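Local coordinates for protein rifamycin polyketide synthase (Amycolatopsis mediterranei, PDB 4LN9) that probably dehydrates the ACP-bound beta-hydroxyacyl intermediate as the dehydratase domain of the terminal module of rifamycin polyketide synthase, at residues S50-S60 against G114-P125; C96-P107 against R147-E156. All coordinates share one frame; numbering follows the deposited sequence.

Interaction 1. Residues S50-S60 against G114-P125; sequences SDGLVFTSRLS and GGVRVQVALGGP
Arg58 and Gly115 make the odd pairing here: a guanidinium lies flat over a glycine instead of against another side chain. The arginine chain is extended from CG to NE and reaches along to the start of segment 114-125, bringing Gly115 CA over one face of the guanidinium, 3.9 Å from CZ of Arg58. NH2 of Arg58 lies 3.5 Å from Gly115 N, and the same NH2 forms a salt bridge with Glu140.

Underneath, strands 52-59 and 116-122 run antiparallel. Four hydrogen-bonded pairs, Leu53 with Leu122, Phe55 with Val120, Ser57 with Val118 and Leu59 with Val116, supply eight backbone bonds. The middle is uneven: Val118 N to Ser57 O is short and almost straight (2.7 Å, 178°), while the return bond from Ser57 N to Val118 O is clearly bent.

On the face carrying Leu53, Phe55 and Leu59, Leu53 and Leu122 lie side by side, pointing the same way, with Leu53 CD1 3.6 Å from Leu122 CB. Leu59 CD1 meets Val118 CG2 at 3.8 Å. The Phe55 ring swings away from strand 116-122 (CG beside its own backbone N, chi1 -76°) and packs on Arg89, Ala90 and Glu93 of helix 80-93.

Across the other face, Gln119 is stretched out past Val54, CG2 of which presses against Gln119 CG at 3.2 Å. That extension carries NE2 to Gln46 O of the second subunit, and Thr56 OG1 likewise bonds Leu31 O of that subunit; in this assembly, then, the partner chain meets the face of Val54, Thr56 and Gln119. The side turned to helix 80-93 is the hotdog arrangement, a curved antiparallel sheet wrapped round a central helix.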
loop_
_atom_site.group_PDB
_atom_site.type_symbol
_atom_site.label_atom_id
_atom_site.label_comp_id
_atom_site.label_asym_id
_atom_site.label_seq_id
_atom_site.Cartn_x
_atom_site.Cartn_y
_atom_site.Cartn_z
ATOM N N SER A 50 7.198 -8.396 -2.993
ATOM C CA SER A 50 7.831 -9.020 -1.834
ATOM C C SER A 50 6.986 -10.144 -1.233
ATOM O O SER A 50 7.403 -10.797 -0.276
ATOM C CB SER A 50 8.152 -7.972 -0.767
ATOM O OG SER A 50 6.970 -7.487 -0.154
ATOM N N ASP A 51 5.830 -10.409 -1.839
ATOM C CA ASP A 51 4.830 -11.300 -1.248
ATOM C C ASP A 51 4.447 -10.848 0.157
ATOM O O ASP A 51 4.145 -11.666 1.027
ATOM C CB ASP A 51 5.335 -12.748 -1.228
ATOM C CG ASP A 51 4.207 -13.762 -1.112
ATOM O OD1 ASP A 51 3.044 -13.345 -0.930
ATOM O OD2 ASP A 51 4.495 -14.978 -1.150
ATOM N N GLY A 52 4.525 -9.540 0.388
ATOM C CA GLY A 52 4.070 -8.965 1.644
ATOM C C GLY A 52 2.712 -8.327 1.464
ATOM O O GLY A 52 2.053 -8.525 0.442
ATOM N N LEU A 53 2.317 -7.511 2.429
ATOM C CA LEU A 53 1.160 -6.661 2.249
ATOM C C LEU A 53 1.208 -5.532 3.253
ATOM O O LEU A 53 2.081 -5.491 4.121
ATOM C CB LEU A 53 -0.134 -7.462 2.417
ATOM C CG LEU A 53 -0.328 -8.197 3.745
ATOM C CD1 LEU A 53 -0.625 -7.218 4.873
ATOM C CD2 LEU A 53 -1.437 -9.230 3.621
ATOM N N VAL A 54 0.370 -4.534 3.025
ATOM C CA VAL A 54 0.387 -3.357 3.857
ATOM C C VAL A 54 -1.025 -2.853 4.111
ATOM O O VAL A 54 -1.899 -2.956 3.246
ATOM C CB VAL A 54 1.265 -2.251 3.245
ATOM C CG1 VAL A 54 0.589 -1.645 2.027
ATOM C CG2 VAL A 54 1.566 -1.182 4.285
ATOM N N PHE A 55 -1.297 -2.590 5.385
ATOM C CA PHE A 55 -2.533 -1.951 5.799
ATOM C C PHE A 55 -2.279 -0.471 6.042
ATOM O O PHE A 55 -1.374 -0.117 6.799
ATOM C CB PHE A 55 -3.042 -2.590 7.090
ATOM C CG PHE A 55 -3.685 -3.928 6.887
ATOM C CD1 PHE A 55 -2.913 -5.066 6.736
ATOM C CD2 PHE A 55 -5.062 -4.036 6.780
ATOM C CE1 PHE A 55 -3.503 -6.298 6.531
ATOM C CE2 PHE A 55 -5.659 -5.262 6.564
ATOM C CZ PHE A 55 -4.879 -6.398 6.456
ATOM N N THR A 56 -3.226 0.356 5.610
ATOM C CA THR A 56 -3.149 1.796 5.833
ATOM C C THR A 56 -4.357 2.319 6.604
ATOM O O THR A 56 -5.481 1.851 6.413
ATOM C CB THR A 56 -3.033 2.575 4.508
ATOM O OG1 THR A 56 -4.191 2.325 3.701
ATOM C CG2 THR A 56 -1.786 2.152 3.745
ATOM N N SER A 57 -4.129 3.383 7.365
ATOM C CA SER A 57 -5.159 3.975 8.208
ATOM C C SER A 57 -4.841 5.441 8.491
ATOM O O SER A 57 -3.680 5.852 8.470
ATOM C CB SER A 57 -5.276 3.199 9.521
ATOM O OG SER A 57 -5.973 3.949 10.500
ATOM N N ARG A 58 -5.882 6.222 8.757
ATOM C CA ARG A 58 -5.730 7.544 9.355
ATOM C C ARG A 58 -6.567 7.636 10.627
ATOM O O ARG A 58 -7.792 7.533 10.574
ATOM C CB ARG A 58 -6.189 8.618 8.363
ATOM C CG ARG A 58 -6.124 10.030 8.915
ATOM C CD ARG A 58 -6.754 11.021 7.953
ATOM N NE ARG A 58 -6.594 12.395 8.416
ATOM C CZ ARG A 58 -7.476 13.032 9.178
ATOM N NH1 ARG A 58 -8.605 12.433 9.533
ATOM N NH2 ARG A 58 -7.236 14.273 9.577
ATOM N N LEU A 59 -5.911 7.829 11.766
ATOM C CA LEU A 59 -6.619 7.953 13.039
ATOM C C LEU A 59 -6.726 9.413 13.466
ATOM O O LEU A 59 -5.766 10.173 13.348
ATOM C CB LEU A 59 -5.911 7.142 14.124
ATOM C CG LEU A 59 -5.664 5.670 13.791
ATOM C CD1 LEU A 59 -4.967 4.971 14.948
ATOM C CD2 LEU A 59 -6.973 4.974 13.446
ATOM N N SER A 60 -7.900 9.806 13.950
ATOM C CA SER A 60 -8.055 11.090 14.624
ATOM C C SER A 60 -9.011 10.943 15.798
ATOM O O SER A 60 -9.753 9.964 15.879
ATOM C CB SER A 60 -8.583 12.147 13.652
ATOM O OG SER A 60 -9.853 11.780 13.139
ATOM N N GLY A 114 -6.325 17.071 14.403
ATOM C CA GLY A 114 -5.697 16.556 13.192
ATOM C C GLY A 114 -5.736 15.043 13.130
ATOM O O GLY A 114 -6.500 14.402 13.851
ATOM N N GLY A 115 -4.922 14.472 12.247
ATOM C CA GLY A 115 -4.855 13.024 12.097
ATOM C C GLY A 115 -3.434 12.511 12.202
ATOM O O GLY A 115 -2.481 13.290 12.193
ATOM N N VAL A 116 -3.296 11.204 12.404
ATOM C CA VAL A 116 -2.009 10.548 12.233
ATOM C C VAL A 116 -2.152 9.353 11.302
ATOM O O VAL A 116 -3.150 8.634 11.349
ATOM C CB VAL A 116 -1.413 10.097 13.581
ATOM C CG1 VAL A 116 -2.360 9.142 14.293
ATOM C CG2 VAL A 116 -0.049 9.457 13.375
ATOM N N ARG A 117 -1.270 9.293 10.307
ATOM C CA ARG A 117 -1.307 8.212 9.334
ATOM C C ARG A 117 -0.678 6.976 9.963
ATOM O O ARG A 117 0.314 7.084 10.682
ATOM C CB ARG A 117 -0.533 8.614 8.078
ATOM C CG ARG A 117 -0.547 7.569 6.977
ATOM C CD ARG A 117 0.096 8.099 5.705
ATOM N NE ARG A 117 -0.768 9.049 5.012
ATOM C CZ ARG A 117 -0.361 9.851 4.035
ATOM N NH1 ARG A 117 0.907 9.838 3.651
ATOM N NH2 ARG A 117 -1.217 10.686 3.459
ATOM N N VAL A 118 -1.347 5.833 9.838
ATOM C CA VAL A 118 -0.839 4.599 10.431
ATOM C C VAL A 118 -0.612 3.523 9.380
ATOM O O VAL A 118 -1.333 3.449 8.385
ATOM C CB VAL A 118 -1.776 4.053 11.527
ATOM C CG1 VAL A 118 -1.229 2.748 12.086
ATOM C CG2 VAL A 118 -1.949 5.081 12.634
ATOM N N GLN A 119 0.434 2.732 9.567
ATOM C CA GLN A 119 0.718 1.669 8.628
ATOM C C GLN A 119 1.098 0.376 9.330
ATOM O O GLN A 119 1.914 0.374 10.249
ATOM C CB GLN A 119 1.814 2.091 7.655
ATOM C CG GLN A 119 1.950 1.150 6.473
ATOM C CD GLN A 119 2.999 1.612 5.488
ATOM O OE1 GLN A 119 4.028 0.962 5.311
ATOM N NE2 GLN A 119 2.717 2.711 4.794
ATOM N N VAL A 120 0.466 -0.721 8.922
ATOM C CA VAL A 120 0.880 -2.037 9.379
ATOM C C VAL A 120 1.528 -2.793 8.235
ATOM O O VAL A 120 0.898 -3.038 7.206
ATOM C CB VAL A 120 -0.308 -2.854 9.916
ATOM C CG1 VAL A 120 0.188 -4.093 10.646
ATOM C CG2 VAL A 120 -1.163 -1.994 10.836
ATOM N N ALA A 121 2.815 -3.079 8.382
ATOM C CA ALA A 121 3.567 -3.725 7.319
ATOM C C ALA A 121 3.854 -5.183 7.650
ATOM O O ALA A 121 4.540 -5.489 8.627
ATOM C CB ALA A 121 4.860 -2.971 7.042
ATOM N N LEU A 122 3.432 -6.063 6.749
ATOM C CA LEU A 122 3.618 -7.497 6.904
ATOM C C LEU A 122 4.605 -7.992 5.854
ATOM O O LEU A 122 4.370 -7.848 4.654
ATOM C CB LEU A 122 2.280 -8.219 6.728
ATOM C CG LEU A 122 2.214 -9.672 7.198
ATOM C CD1 LEU A 122 2.495 -9.765 8.690
ATOM C CD2 LEU A 122 0.860 -10.279 6.866
ATOM N N GLY A 123 5.730 -8.536 6.309
ATOM C CA GLY A 123 6.772 -9.001 5.401
ATOM C C GLY A 123 6.377 -10.275 4.682
ATOM O O GLY A 123 5.352 -10.882 4.991
ATOM N N GLY A 124 7.193 -10.684 3.715
ATOM C CA GLY A 124 6.959 -11.937 3.007
ATOM C C GLY A 124 7.247 -13.125 3.901
ATOM O O GLY A 124 7.940 -12.993 4.909
ATOM N N PRO A 125 6.710 -14.299 3.543
ATOM C CA PRO A 125 6.866 -15.489 4.382
ATOM C C PRO A 125 8.294 -16.042 4.360
ATOM O O PRO A 125 8.880 -16.187 3.287
ATOM C CB PRO A 125 5.895 -16.495 3.752
ATOM C CG PRO A 125 5.680 -16.010 2.357
ATOM C CD PRO A 125 5.768 -14.515 2.433
#

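Interaction 2. Residues C96-P107 against R147-E156; sequences CPVLDELVIEAP and RHATGVLVPE
Two amides converge on Val152 O, Asp100 N at 3.0 Å and Glu101 N at 3.4 Å, and both bonds are weak. This is a classic beta bulge in the hotdog sheet: Asp100 and Glu101 together face Val152, and the register between antiparallel strands 98-104 and 147-154 slips by one residue. The bulge follows Leu99, the centre of an inverse gamma turn.

Just beyond it, Gly151 sits opposite Leu102, and the backbones close to 4.1 Å between the CA atoms of these two residues. Gly151 CA also comes within 3.1 Å of Glu101 O. Leu102 and Leu99 turn to the face that meets the interior; Leu99 CD1 rests on Leu153 CD2 at 3.6 Å, and Leu99 also packs on Val84 and Val88 of helix 80-93.

At the Glu105 end, beside Thr150, Glu105 and Arg147 are joined by a salt bridge. NE of Arg147 gives a straight bond to OE2 of Glu105 (166°), in the guanidinium plane but from above the carboxylate plane, since the two flat groups stand 78° apart. NH2 of Arg147 is close to Glu105 OE1 at 2.6 Å but badly angled, a weak hydrogen bond within the salt bridge. The bend of Arg147 at chi3 (76°) folds the guanidinium back over Thr150, whose CB lies above its centre, while Thr150 OG1 bonds Asp134.

His148 reaches the loop that follows strand 98-104. Its CG lies beside the backbone N, which turns the ring toward that loop; NE2 bonds Ser137 OG on strand 131-139. On its other nitrogen, ND1 donates to Ala106 O at 2.8 Å, with that oxygen in the ring plane but ND1 well above the carbonyl plane of Ala106.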
loop_
_atom_site.group_PDB
_atom_site.type_symbol
_atom_site.label_atom_id
_atom_site.label_comp_id
_atom_site.label_asym_id
_atom_site.label_seq_id
_atom_site.Cartn_x
_atom_site.Cartn_y
_atom_site.Cartn_z
ATOM N N CYS A 96 -1.573 -16.051 8.758
ATOM C CA CYS A 96 -0.633 -16.137 9.874
ATOM C C CYS A 96 -1.230 -15.481 11.110
ATOM O O CYS A 96 -0.772 -14.420 11.526
ATOM C CB CYS A 96 0.656 -15.386 9.535
ATOM S SG CYS A 96 1.763 -16.232 8.385
ATOM N N PRO A 97 -2.231 -16.127 11.724
ATOM C CA PRO A 97 -3.010 -15.464 12.767
ATOM C C PRO A 97 -2.324 -15.422 14.138
ATOM O O PRO A 97 -2.770 -14.687 15.019
ATOM C CB PRO A 97 -4.286 -16.304 12.833
ATOM C CG PRO A 97 -3.850 -17.666 12.410
ATOM C CD PRO A 97 -2.783 -17.449 11.373
ATOM N N VAL A 98 -1.259 -16.199 14.326
ATOM C CA VAL A 98 -0.642 -16.318 15.648
ATOM C C VAL A 98 0.429 -15.258 15.879
ATOM O O VAL A 98 1.370 -15.132 15.095
ATOM C CB VAL A 98 -0.037 -17.716 15.878
ATOM C CG1 VAL A 98 0.679 -17.771 17.219
ATOM C CG2 VAL A 98 -1.125 -18.777 15.805
ATOM N N LEU A 99 0.276 -14.492 16.955
ATOM C CA LEU A 99 1.262 -13.479 17.316
ATOM C C LEU A 99 2.380 -14.081 18.165
ATOM O O LEU A 99 2.275 -14.168 19.389
ATOM C CB LEU A 99 0.600 -12.293 18.031
ATOM C CG LEU A 99 1.453 -11.036 18.250
ATOM C CD1 LEU A 99 2.120 -10.594 16.956
ATOM C CD2 LEU A 99 0.620 -9.909 18.841
ATOM N N ASP A 100 3.418 -14.562 17.483
ATOM C CA ASP A 100 4.556 -15.222 18.120
ATOM C C ASP A 100 5.236 -14.248 19.077
ATOM O O ASP A 100 5.470 -14.565 20.244
ATOM C CB ASP A 100 5.550 -15.670 17.038
ATOM C CG ASP A 100 6.481 -16.777 17.505
ATOM O OD1 ASP A 100 6.333 -17.250 18.654
ATOM O OD2 ASP A 100 7.362 -17.182 16.713
ATOM N N GLU A 101 5.445 -13.024 18.601
ATOM C CA GLU A 101 6.117 -11.996 19.387
ATOM C C GLU A 101 5.752 -10.603 18.876
ATOM O O GLU A 101 5.559 -10.401 17.676
ATOM C CB GLU A 101 7.634 -12.205 19.336
ATOM C CG GLU A 101 8.435 -11.235 20.190
ATOM C CD GLU A 101 9.899 -11.621 20.285
ATOM O OE1 GLU A 101 10.336 -12.504 19.514
ATOM O OE2 GLU A 101 10.608 -11.064 21.150
ATOM N N LEU A 102 5.542 -9.674 19.804
ATOM C CA LEU A 102 5.417 -8.264 19.452
ATOM C C LEU A 102 6.078 -7.392 20.509
ATOM O O LEU A 102 5.800 -7.529 21.701
ATOM C CB LEU A 102 3.946 -7.872 19.288
ATOM C CG LEU A 102 3.678 -6.523 18.613
ATOM C CD1 LEU A 102 4.119 -6.553 17.158
ATOM C CD2 LEU A 102 2.209 -6.139 18.723
ATOM N N VAL A 103 7.038 -6.579 20.082
ATOM C CA VAL A 103 7.695 -5.652 20.993
ATOM C C VAL A 103 7.208 -4.228 20.756
ATOM O O VAL A 103 7.174 -3.759 19.618
ATOM C CB VAL A 103 9.228 -5.702 20.845
ATOM C CG1 VAL A 103 9.879 -4.632 21.709
ATOM C CG2 VAL A 103 9.750 -7.083 21.213
ATOM N N ILE A 104 6.718 -3.587 21.814
ATOM C CA ILE A 104 6.257 -2.207 21.709
ATOM C C ILE A 104 7.410 -1.233 21.929
ATOM O O ILE A 104 8.102 -1.297 22.944
ATOM C CB ILE A 104 5.127 -1.900 22.713
ATOM C CG1 ILE A 104 4.083 -3.019 22.700
ATOM C CG2 ILE A 104 4.477 -0.562 22.390
ATOM C CD1 ILE A 104 3.209 -3.025 21.464
ATOM N N GLU A 105 7.660 -0.385 20.937
ATOM C CA GLU A 105 8.873 0.424 20.909
ATOM C C GLU A 105 8.612 1.818 21.465
ATOM O O GLU A 105 9.485 2.418 22.095
ATOM C CB GLU A 105 9.396 0.538 19.480
ATOM C CG GLU A 105 9.650 -0.797 18.808
ATOM C CD GLU A 105 10.733 -0.706 17.755
ATOM O OE1 GLU A 105 11.394 -1.734 17.496
ATOM O OE2 GLU A 105 11.054 0.429 17.339
ATOM N N ALA A 106 7.500 2.406 21.032
ATOM C CA ALA A 106 7.244 3.828 21.217
ATOM C C ALA A 106 5.745 4.086 21.100
ATOM O O ALA A 106 5.088 3.537 20.215
ATOM C CB ALA A 106 8.005 4.643 20.177
ATOM N N PRO A 107 5.197 4.915 21.999
ATOM C CA PRO A 107 3.758 5.174 22.041
ATOM C C PRO A 107 3.222 5.740 20.725
ATOM O O PRO A 107 3.838 6.627 20.134
ATOM C CB PRO A 107 3.626 6.212 23.155
ATOM C CG PRO A 107 4.781 5.934 24.056
ATOM C CD PRO A 107 5.902 5.522 23.143
ATOM N N ARG A 147 8.435 4.164 14.207
ATOM C CA ARG A 147 8.038 2.777 14.444
ATOM C C ARG A 147 7.530 2.569 15.860
ATOM O O ARG A 147 8.139 3.032 16.824
ATOM C CB ARG A 147 9.168 1.794 14.133
ATOM C CG ARG A 147 8.679 0.356 14.033
ATOM C CD ARG A 147 9.744 -0.572 13.473
ATOM N NE ARG A 147 10.765 -0.873 14.470
ATOM C CZ ARG A 147 11.775 -1.712 14.270
ATOM N NH1 ARG A 147 11.880 -2.362 13.119
ATOM N NH2 ARG A 147 12.672 -1.912 15.226
ATOM N N HIS A 148 6.431 1.831 15.990
ATOM C CA HIS A 148 5.779 1.692 17.285
ATOM C C HIS A 148 5.869 0.300 17.814
ATOM O O HIS A 148 5.746 0.072 19.018
ATOM C CB HIS A 148 4.327 2.114 17.190
ATOM C CG HIS A 148 4.149 3.563 16.843
ATOM N ND1 HIS A 148 4.492 4.550 17.690
ATOM C CD2 HIS A 148 3.829 4.178 15.635
ATOM C CE1 HIS A 148 4.313 5.739 17.086
ATOM N NE2 HIS A 148 3.892 5.510 15.833
ATOM N N ALA A 149 5.960 -0.660 16.906
ATOM C CA ALA A 149 6.015 -2.053 17.295
ATOM C C ALA A 149 6.601 -2.879 16.168
ATOM O O ALA A 149 6.396 -2.580 14.991
ATOM C CB ALA A 149 4.626 -2.557 17.658
ATOM N N THR A 150 7.294 -3.946 16.537
ATOM C CA THR A 150 7.864 -4.856 15.562
ATOM C C THR A 150 7.758 -6.273 16.110
ATOM O O THR A 150 7.849 -6.478 17.321
ATOM C CB THR A 150 9.341 -4.509 15.280
ATOM O OG1 THR A 150 9.854 -5.370 14.256
ATOM C CG2 THR A 150 10.181 -4.663 16.539
ATOM N N GLY A 151 7.376 -7.214 15.255
ATOM C CA GLY A 151 7.125 -8.572 15.717
ATOM C C GLY A 151 7.079 -9.627 14.632
ATOM O O GLY A 151 7.576 -9.426 13.524
ATOM N N VAL A 152 6.502 -10.772 14.982
ATOM C CA VAL A 152 6.490 -11.944 14.121
ATOM C C VAL A 152 5.138 -12.645 14.224
ATOM O O VAL A 152 4.640 -12.881 15.327
ATOM C CB VAL A 152 7.591 -12.940 14.532
ATOM C CG1 VAL A 152 7.521 -14.195 13.675
ATOM C CG2 VAL A 152 8.962 -12.289 14.427
ATOM N N LEU A 153 4.497 -12.859 13.080
ATOM C CA LEU A 153 3.293 -13.677 13.014
ATOM C C LEU A 153 3.579 -15.021 12.361
ATOM O O LEU A 153 4.414 -15.118 11.464
ATOM C CB LEU A 153 2.194 -12.944 12.250
ATOM C CG LEU A 153 1.780 -11.645 12.943
ATOM C CD1 LEU A 153 1.313 -10.620 11.922
ATOM C CD2 LEU A 153 0.699 -11.918 13.977
ATOM N N VAL A 154 2.955 -16.071 12.885
ATOM C CA VAL A 154 3.207 -17.425 12.403
ATOM C C VAL A 154 1.887 -18.125 12.104
ATOM O O VAL A 154 0.842 -17.732 12.622
ATOM C CB VAL A 154 4.010 -18.253 13.428
ATOM C CG1 VAL A 154 5.338 -17.578 13.734
ATOM C CG2 VAL A 154 3.202 -18.457 14.702
ATOM N N PRO A 155 1.922 -19.143 11.231
ATOM C CA PRO A 155 0.695 -19.874 10.941
ATOM C C PRO A 155 0.262 -20.693 12.153
ATOM O O PRO A 155 1.050 -20.885 13.078
ATOM C CB PRO A 155 1.098 -20.805 9.786
ATOM C CG PRO A 155 2.407 -20.286 9.281
ATOM C CD PRO A 155 3.070 -19.662 10.472
ATOM N N GLU A 156 -1.031 -20.996 12.234
ATOM C CA GLU A 156 -1.521 -21.893 13.274
ATOM C C GLU A 156 -1.329 -23.339 12.842
ATOM O O GLU A 156 -2.071 -23.839 11.999
ATOM C CB GLU A 156 -3.005 -21.634 13.537
ATOM C CG GLU A 156 -3.575 -22.463 14.674
ATOM C CD GLU A 156 -3.419 -21.783 16.020
ATOM O OE1 GLU A 156 -4.374 -21.108 16.456
ATOM O OE2 GLU A 156 -2.319 -21.866 16.606
#

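Both contacts join antiparallel strands of the same hotdog and lie against helix 80-93, with strand 131-139 between 116-122 and 147-154. Interaction 1 is the more buried although farther from the chain centre, partly, it seems, because the second subunit packs on one face and helix 80-93 on the other; its pairing is regular and its cross-strand side-chain contacts are largely apolar. Interaction 2 touches no other chain: its strand 98-104 instead continues to strand 263-272, and a bulge breaks its register. It has an ion pair and exposed acidic residues on its outer side. The two meet in the interior, where Leu122 CD1 packs on Leu153 CD1 at 3.5 Å.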